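Local coordinates for peroxisomal catalase A (Saccharomyces cerevisiae, PDB 1A4E), which probably breaks down hydrogen peroxide made by peroxisomal oxidases into water and oxygen, working as a heme-containing homotetramer, at residues K447-G459 with D476-E488. Numbering follows the deposited sequence.
Sequences KNLAYNIGIHVEG and DKGLSEAIKKVAE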
ATOM      1  N   LYS B 447      49.498   1.652   6.711  1.00 50.64           N
ATOM      2  CA  LYS B 447      49.685   0.325   6.134  1.00 52.43           C
ATOM      3  C   LYS B 447      48.323  -0.337   6.015  1.00 50.46           C
ATOM      4  O   LYS B 447      48.005  -0.941   4.989  1.00 49.34           O
ATOM      5  CB  LYS B 447      50.560  -0.556   7.017  1.00 58.22           C
ATOM      6  CG  LYS B 447      51.995  -0.064   7.148  1.00 68.82           C
ATOM      7  CD  LYS B 447      52.759  -0.811   8.239  1.00 75.52           C
ATOM      8  CE  LYS B 447      53.104  -2.263   7.913  1.00 79.01           C
ATOM      9  NZ  LYS B 447      53.997  -2.345   6.771  1.00 80.72           N
ATOM     10  N   ASN B 448      47.520  -0.195   7.085  1.00 46.44           N
ATOM     11  CA  ASN B 448      46.164  -0.713   7.110  1.00 43.19           C
ATOM     12  C   ASN B 448      45.293  -0.030   6.083  1.00 41.03           C
ATOM     13  O   ASN B 448      44.516  -0.735   5.457  1.00 41.28           O
ATOM     14  CB  ASN B 448      45.530  -0.532   8.485  1.00 41.53           C
ATOM     15  CG  ASN B 448      46.040  -1.534   9.510  1.00 42.88           C
ATOM     16  OD1 ASN B 448      46.757  -2.481   9.202  1.00 46.35           O
ATOM     17  ND2 ASN B 448      45.677  -1.365  10.776  1.00 44.66           N
ATOM     18  N   LEU B 449      45.413   1.286   5.841  1.00 38.85           N
ATOM     19  CA  LEU B 449      44.621   1.952   4.807  1.00 39.51           C
ATOM     20  C   LEU B 449      44.885   1.348   3.430  1.00 41.29           C
ATOM     21  O   LEU B 449      43.950   0.999   2.709  1.00 41.61           O
ATOM     22  CB  LEU B 449      44.943   3.453   4.752  1.00 34.93           C
ATOM     23  CG  LEU B 449      44.259   4.297   3.663  1.00 36.29           C
ATOM     24  CD1 LEU B 449      42.774   4.412   3.943  1.00 34.56           C
ATOM     25  CD2 LEU B 449      44.841   5.689   3.643  1.00 38.32           C
ATOM     26  N   ALA B 450      46.175   1.174   3.106  1.00 41.63           N
ATOM     27  CA  ALA B 450      46.594   0.618   1.832  1.00 41.19           C
ATOM     28  C   ALA B 450      46.166  -0.822   1.634  1.00 40.77           C
ATOM     29  O   ALA B 450      45.800  -1.208   0.527  1.00 41.25           O
ATOM     30  CB  ALA B 450      48.098   0.683   1.719  1.00 42.40           C
ATOM     31  N   TYR B 451      46.196  -1.601   2.721  1.00 40.27           N
ATOM     32  CA  TYR B 451      45.774  -2.990   2.701  1.00 40.47           C
ATOM     33  C   TYR B 451      44.259  -3.106   2.527  1.00 40.41           C
ATOM     34  O   TYR B 451      43.801  -3.912   1.717  1.00 41.17           O
ATOM     35  CB  TYR B 451      46.222  -3.662   4.001  1.00 40.70           C
ATOM     36  CG  TYR B 451      45.756  -5.106   4.142  1.00 43.76           C
ATOM     37  CD1 TYR B 451      46.389  -6.141   3.440  1.00 43.08           C
ATOM     38  CD2 TYR B 451      44.663  -5.385   4.968  1.00 45.12           C
ATOM     39  CE1 TYR B 451      45.925  -7.452   3.572  1.00 44.17           C
ATOM     40  CE2 TYR B 451      44.197  -6.691   5.096  1.00 45.36           C
ATOM     41  CZ  TYR B 451      44.833  -7.713   4.402  1.00 45.91           C
ATOM     42  OH  TYR B 451      44.361  -8.998   4.545  1.00 49.05           O
ATOM     43  N   ASN B 452      43.493  -2.293   3.277  1.00 38.39           N
ATOM     44  CA  ASN B 452      42.032  -2.281   3.229  1.00 34.54           C
ATOM     45  C   ASN B 452      41.521  -1.899   1.852  1.00 33.78           C
ATOM     46  O   ASN B 452      40.544  -2.475   1.378  1.00 33.61           O
ATOM     47  CB  ASN B 452      41.466  -1.296   4.259  1.00 30.77           C
ATOM     48  CG  ASN B 452      41.727  -1.696   5.709  1.00 32.70           C
ATOM     49  OD1 ASN B 452      42.053  -2.842   6.016  1.00 32.15           O
ATOM     50  ND2 ASN B 452      41.626  -0.772   6.662  1.00 32.05           N
ATOM     51  N   ILE B 453      42.196  -0.962   1.176  1.00 32.05           N
ATOM     52  CA  ILE B 453      41.809  -0.598  -0.175  1.00 31.68           C
ATOM     53  C   ILE B 453      42.261  -1.703  -1.122  1.00 32.60           C
ATOM     54  O   ILE B 453      41.495  -2.131  -1.976  1.00 30.57           O
ATOM     55  CB  ILE B 453      42.455   0.742  -0.588  1.00 30.97           C
ATOM     56  CG1 ILE B 453      42.089   1.837   0.390  1.00 29.04           C
ATOM     57  CG2 ILE B 453      41.932   1.152  -1.960  1.00 30.28           C
ATOM     58  CD1 ILE B 453      42.870   3.153   0.229  1.00 32.49           C
ATOM     59  N   GLY B 454      43.482  -2.214  -0.928  1.00 34.98           N
ATOM     60  CA  GLY B 454      44.081  -3.209  -1.803  1.00 34.29           C
ATOM     61  C   GLY B 454      43.299  -4.503  -1.926  1.00 37.79           C
ATOM     62  O   GLY B 454      43.102  -4.975  -3.043  1.00 38.49           O
ATOM     63  N   ILE B 455      42.822  -5.067  -0.804  1.00 37.03           N
ATOM     64  CA  ILE B 455      42.055  -6.309  -0.841  1.00 37.48           C
ATOM     65  C   ILE B 455      40.657  -6.145  -1.441  1.00 38.89           C
ATOM     66  O   ILE B 455      40.046  -7.125  -1.866  1.00 39.92           O
ATOM     67  CB  ILE B 455      41.908  -6.928   0.574  1.00 36.54           C
ATOM     68  CG1 ILE B 455      41.139  -6.039   1.542  1.00 33.63           C
ATOM     69  CG2 ILE B 455      43.317  -7.236   1.047  1.00 36.61           C
ATOM     70  CD1 ILE B 455      40.857  -6.716   2.895  1.00 34.15           C
ATOM     71  N   HIS B 456      40.155  -4.903  -1.496  1.00 38.99           N
ATOM     72  CA  HIS B 456      38.860  -4.596  -2.085  1.00 37.48           C
ATOM     73  C   HIS B 456      38.996  -4.352  -3.591  1.00 37.73           C
ATOM     74  O   HIS B 456      38.218  -4.888  -4.379  1.00 36.81           O
ATOM     75  CB  HIS B 456      38.304  -3.371  -1.359  1.00 35.97           C
ATOM     76  CG  HIS B 456      36.878  -3.021  -1.735  1.00 37.20           C
ATOM     77  ND1 HIS B 456      36.450  -2.462  -2.856  1.00 37.44           N
ATOM     78  CD2 HIS B 456      35.782  -3.257  -0.942  1.00 37.46           C
ATOM     79  CE1 HIS B 456      35.149  -2.350  -2.782  1.00 37.30           C
ATOM     80  NE2 HIS B 456      34.759  -2.832  -1.629  1.00 38.90           N
ATOM     81  N   VAL B 457      40.005  -3.563  -3.995  1.00 40.71           N
ATOM     82  CA  VAL B 457      40.288  -3.215  -5.390  1.00 43.26           C
ATOM     83  C   VAL B 457      40.728  -4.431  -6.195  1.00 45.53           C
ATOM     84  O   VAL B 457      40.491  -4.491  -7.401  1.00 47.35           O
ATOM     85  CB  VAL B 457      41.391  -2.123  -5.452  1.00 40.21           C
ATOM     86  CG1 VAL B 457      41.742  -1.709  -6.866  1.00 40.74           C
ATOM     87  CG2 VAL B 457      40.840  -0.868  -4.829  1.00 45.84           C
ATOM     88  N   GLU B 458      41.356  -5.403  -5.525  1.00 45.53           N
ATOM     89  CA  GLU B 458      41.813  -6.647  -6.124  1.00 48.22           C
ATOM     90  C   GLU B 458      40.736  -7.348  -6.955  1.00 50.27           C
ATOM     91  O   GLU B 458      41.003  -7.887  -8.031  1.00 49.96           O
ATOM     92  CB  GLU B 458      42.314  -7.499  -4.958  1.00 49.88           C
ATOM     93  CG  GLU B 458      42.784  -8.922  -5.202  1.00 56.92           C
ATOM     94  CD  GLU B 458      41.651  -9.937  -5.237  1.00 62.25           C
ATOM     95  OE1 GLU B 458      41.058 -10.197  -4.186  1.00 65.48           O
ATOM     96  OE2 GLU B 458      41.359 -10.445  -6.320  1.00 63.01           O
ATOM     97  N   GLY B 459      39.495  -7.296  -6.455  1.00 51.83           N
ATOM     98  CA  GLY B 459      38.356  -7.909  -7.116  1.00 53.23           C
ATOM     99  C   GLY B 459      37.799  -7.111  -8.291  1.00 54.10           C
ATOM    100  O   GLY B 459      36.708  -7.421  -8.774  1.00 56.18           O
ATOM    101  N   ASP B 476      48.754  10.769  -2.675  1.00 48.52           N
ATOM    102  CA  ASP B 476      50.111  10.403  -2.294  1.00 50.57           C
ATOM    103  C   ASP B 476      50.545   9.249  -3.193  1.00 52.60           C
ATOM    104  O   ASP B 476      49.869   8.220  -3.283  1.00 55.35           O
ATOM    105  CB  ASP B 476      50.138   9.968  -0.822  1.00 51.20           C
ATOM    106  CG  ASP B 476      51.531   9.755  -0.251  1.00 52.38           C
ATOM    107  OD1 ASP B 476      52.106  10.704   0.274  1.00 54.28           O
ATOM    108  OD2 ASP B 476      52.037   8.639  -0.306  1.00 52.17           O
ATOM    109  N   LYS B 477      51.680   9.410  -3.882  1.00 53.46           N
ATOM    110  CA  LYS B 477      52.176   8.376  -4.778  1.00 53.00           C
ATOM    111  C   LYS B 477      52.660   7.132  -4.059  1.00 49.48           C
ATOM    112  O   LYS B 477      52.588   6.044  -4.622  1.00 47.88           O
ATOM    113  CB  LYS B 477      53.285   8.966  -5.640  1.00 56.62           C
ATOM    114  CG  LYS B 477      52.647   9.682  -6.834  1.00 66.66           C
ATOM    115  CD  LYS B 477      53.188  11.078  -7.166  1.00 73.09           C
ATOM    116  CE  LYS B 477      54.663  11.069  -7.561  1.00 76.92           C
ATOM    117  NZ  LYS B 477      55.071  12.366  -8.065  1.00 76.92           N
ATOM    118  N   GLY B 478      53.102   7.275  -2.803  1.00 48.02           N
ATOM    119  CA  GLY B 478      53.534   6.145  -1.990  1.00 48.35           C
ATOM    120  C   GLY B 478      52.357   5.277  -1.557  1.00 49.65           C
ATOM    121  O   GLY B 478      52.484   4.058  -1.412  1.00 49.55           O
ATOM    122  N   LEU B 479      51.202   5.941  -1.365  1.00 48.69           N
ATOM    123  CA  LEU B 479      49.937   5.314  -0.997  1.00 45.76           C
ATOM    124  C   LEU B 479      49.469   4.477  -2.181  1.00 44.31           C
ATOM    125  O   LEU B 479      49.096   3.317  -2.020  1.00 45.16           O
ATOM    126  CB  LEU B 479      48.877   6.372  -0.706  1.00 45.11           C
ATOM    127  CG  LEU B 479      47.683   6.191   0.227  1.00 43.19           C
ATOM    128  CD1 LEU B 479      46.588   7.050  -0.366  1.00 40.24           C
ATOM    129  CD2 LEU B 479      47.197   4.758   0.359  1.00 39.48           C
ATOM    130  N   SER B 480      49.506   5.071  -3.377  1.00 41.48           N
ATOM    131  CA  SER B 480      49.103   4.391  -4.594  1.00 43.58           C
ATOM    132  C   SER B 480      49.917   3.133  -4.883  1.00 46.22           C
ATOM    133  O   SER B 480      49.367   2.117  -5.314  1.00 45.29           O
ATOM    134  CB  SER B 480      49.225   5.372  -5.735  1.00 41.54           C
ATOM    135  OG  SER B 480      48.889   4.761  -6.967  1.00 45.30           O
ATOM    136  N   GLU B 481      51.232   3.205  -4.613  1.00 49.55           N
ATOM    137  CA  GLU B 481      52.146   2.085  -4.794  1.00 51.47           C
ATOM    138  C   GLU B 481      51.832   0.944  -3.840  1.00 48.59           C
ATOM    139  O   GLU B 481      51.879  -0.219  -4.231  1.00 48.81           O
ATOM    140  CB  GLU B 481      53.603   2.504  -4.550  1.00 57.79           C
ATOM    141  CG  GLU B 481      54.273   3.440  -5.563  1.00 65.59           C
ATOM    142  CD  GLU B 481      54.341   2.926  -6.998  1.00 73.37           C
ATOM    143  OE1 GLU B 481      54.620   1.743  -7.223  1.00 77.92           O
ATOM    144  OE2 GLU B 481      54.115   3.730  -7.901  1.00 77.29           O
ATOM    145  N   ALA B 482      51.514   1.281  -2.585  1.00 45.75           N
ATOM    146  CA  ALA B 482      51.166   0.298  -1.575  1.00 44.53           C
ATOM    147  C   ALA B 482      49.834  -0.398  -1.851  1.00 45.55           C
ATOM    148  O   ALA B 482      49.694  -1.585  -1.559  1.00 46.51           O
ATOM    149  CB  ALA B 482      51.103   0.981  -0.218  1.00 38.48           C
ATOM    150  N   ILE B 483      48.859   0.314  -2.438  1.00 45.62           N
ATOM    151  CA  ILE B 483      47.563  -0.258  -2.804  1.00 45.77           C
ATOM    152  C   ILE B 483      47.757  -1.239  -3.943  1.00 47.16           C
ATOM    153  O   ILE B 483      47.187  -2.328  -3.910  1.00 48.31           O
ATOM    154  CB  ILE B 483      46.570   0.859  -3.242  1.00 44.46           C
ATOM    155  CG1 ILE B 483      46.209   1.697  -2.024  1.00 42.25           C
ATOM    156  CG2 ILE B 483      45.302   0.267  -3.863  1.00 41.61           C
ATOM    157  CD1 ILE B 483      45.524   3.017  -2.409  1.00 37.89           C
ATOM    158  N   LYS B 484      48.568  -0.846  -4.934  1.00 49.28           N
ATOM    159  CA  LYS B 484      48.871  -1.681  -6.090  1.00 53.04           C
ATOM    160  C   LYS B 484      49.576  -2.981  -5.696  1.00 53.68           C
ATOM    161  O   LYS B 484      49.306  -4.048  -6.250  1.00 54.41           O
ATOM    162  CB  LYS B 484      49.737  -0.873  -7.058  1.00 55.89           C
ATOM    163  CG  LYS B 484      50.006  -1.568  -8.396  1.00 63.17           C
ATOM    164  CD  LYS B 484      51.140  -0.917  -9.181  1.00 70.14           C
ATOM    165  CE  LYS B 484      52.428  -0.931  -8.351  1.00 75.72           C
ATOM    166  NZ  LYS B 484      53.560  -0.462  -9.123  1.00 79.03           N
ATOM    167  N   LYS B 485      50.454  -2.888  -4.690  1.00 54.34           N
ATOM    168  CA  LYS B 485      51.191  -4.020  -4.156  1.00 54.33           C
ATOM    169  C   LYS B 485      50.289  -5.025  -3.439  1.00 53.34           C
ATOM    170  O   LYS B 485      50.525  -6.233  -3.520  1.00 53.45           O
ATOM    171  CB  LYS B 485      52.259  -3.459  -3.223  1.00 56.98           C
ATOM    172  CG  LYS B 485      53.149  -4.458  -2.507  1.00 63.91           C
ATOM    173  CD  LYS B 485      54.156  -3.659  -1.703  1.00 70.23           C
ATOM    174  CE  LYS B 485      54.900  -4.542  -0.720  1.00 72.10           C
ATOM    175  NZ  LYS B 485      55.869  -3.736  -0.002  1.00 77.30           N
ATOM    176  N   VAL B 486      49.242  -4.555  -2.744  1.00 51.10           N
ATOM    177  CA  VAL B 486      48.321  -5.458  -2.067  1.00 48.94           C
ATOM    178  C   VAL B 486      47.362  -6.068  -3.083  1.00 48.98           C
ATOM    179  O   VAL B 486      47.141  -7.276  -3.065  1.00 47.04           O
ATOM    180  CB  VAL B 486      47.530  -4.697  -0.968  1.00 48.10           C
ATOM    181  CG1 VAL B 486      46.596  -5.652  -0.234  1.00 44.78           C
ATOM    182  CG2 VAL B 486      48.489  -4.132   0.071  1.00 47.00           C
ATOM    183  N   ALA B 487      46.830  -5.263  -4.014  1.00 51.23           N
ATOM    184  CA  ALA B 487      45.903  -5.736  -5.035  1.00 54.82           C
ATOM    185  C   ALA B 487      46.476  -6.817  -5.946  1.00 59.45           C
ATOM    186  O   ALA B 487      45.730  -7.563  -6.580  1.00 61.59           O
ATOM    187  CB  ALA B 487      45.456  -4.575  -5.907  1.00 50.45           C
ATOM    188  N   GLU B 488      47.814  -6.910  -5.993  1.00 64.65           N
ATOM    189  CA  GLU B 488      48.520  -7.932  -6.756  1.00 67.12           C
ATOM    190  C   GLU B 488      49.131  -9.037  -5.883  1.00 67.73           C
ATOM    191  O   GLU B 488      49.416  -8.810  -4.705  1.00 66.45           O
ATOM    192  CB  GLU B 488      49.608  -7.254  -7.590  1.00 67.24           C
ATOM    193  CG  GLU B 488      49.022  -6.303  -8.636  1.00 70.38           C
ATOM    194  CD  GLU B 488      50.029  -5.454  -9.404  1.00 74.39           C
ATOM    195  OE1 GLU B 488      51.055  -5.058  -8.843  1.00 76.67           O
ATOM    196  OE2 GLU B 488      49.772  -5.176 -10.575  1.00 75.48           O
ATOM    197  OXT GLU B 488      49.300 -10.143  -6.394  1.00 68.76           O
TER
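V486 enters helix 447-457 as a knob in the hole formed by A450, Y451, G454 and I455. Its CG1, anti to the backbone N (chi1 -178°), reaches the rim of that hole, 3.7 Å from Y451 CD1 and 3.9 Å from I455 CG2, while CG2 rests against Y451 CA, beside A450 O. Within its own helix, I455 CG2 lies 3.6 Å above one face of the Y451 ring, offset toward the rim.

The helix axes come within 7.4 Å at a crossing angle of -46°, consistent with the small residues A450, G454, A482 and A487 along the interface. A450 CB meets A482 CB at 3.6 Å, and G454 offers bare backbone, with its CA 3.8 Å from V486 CG1.

On the buried flank the packing is branched aliphatic: I453 CD1 abuts I483 CD1 at 3.7 Å, and L449 meets L479 nearly at right angles. F472 of helix 462-473 touches both isoleucines, and Y436 of helix 430-440 both leucines, so four helices pack together in the C-terminal helical domain of the catalase fold.

The polar component is slight, a CA-H...O contact from A487 CA to G454 O (3.5 Å, 129° at the hydrogen). With 490 Å² buried, a knob-into-hole fit and neither hydrogen bonds nor salt bridges between the segments, the association probably rests on close apolar packing.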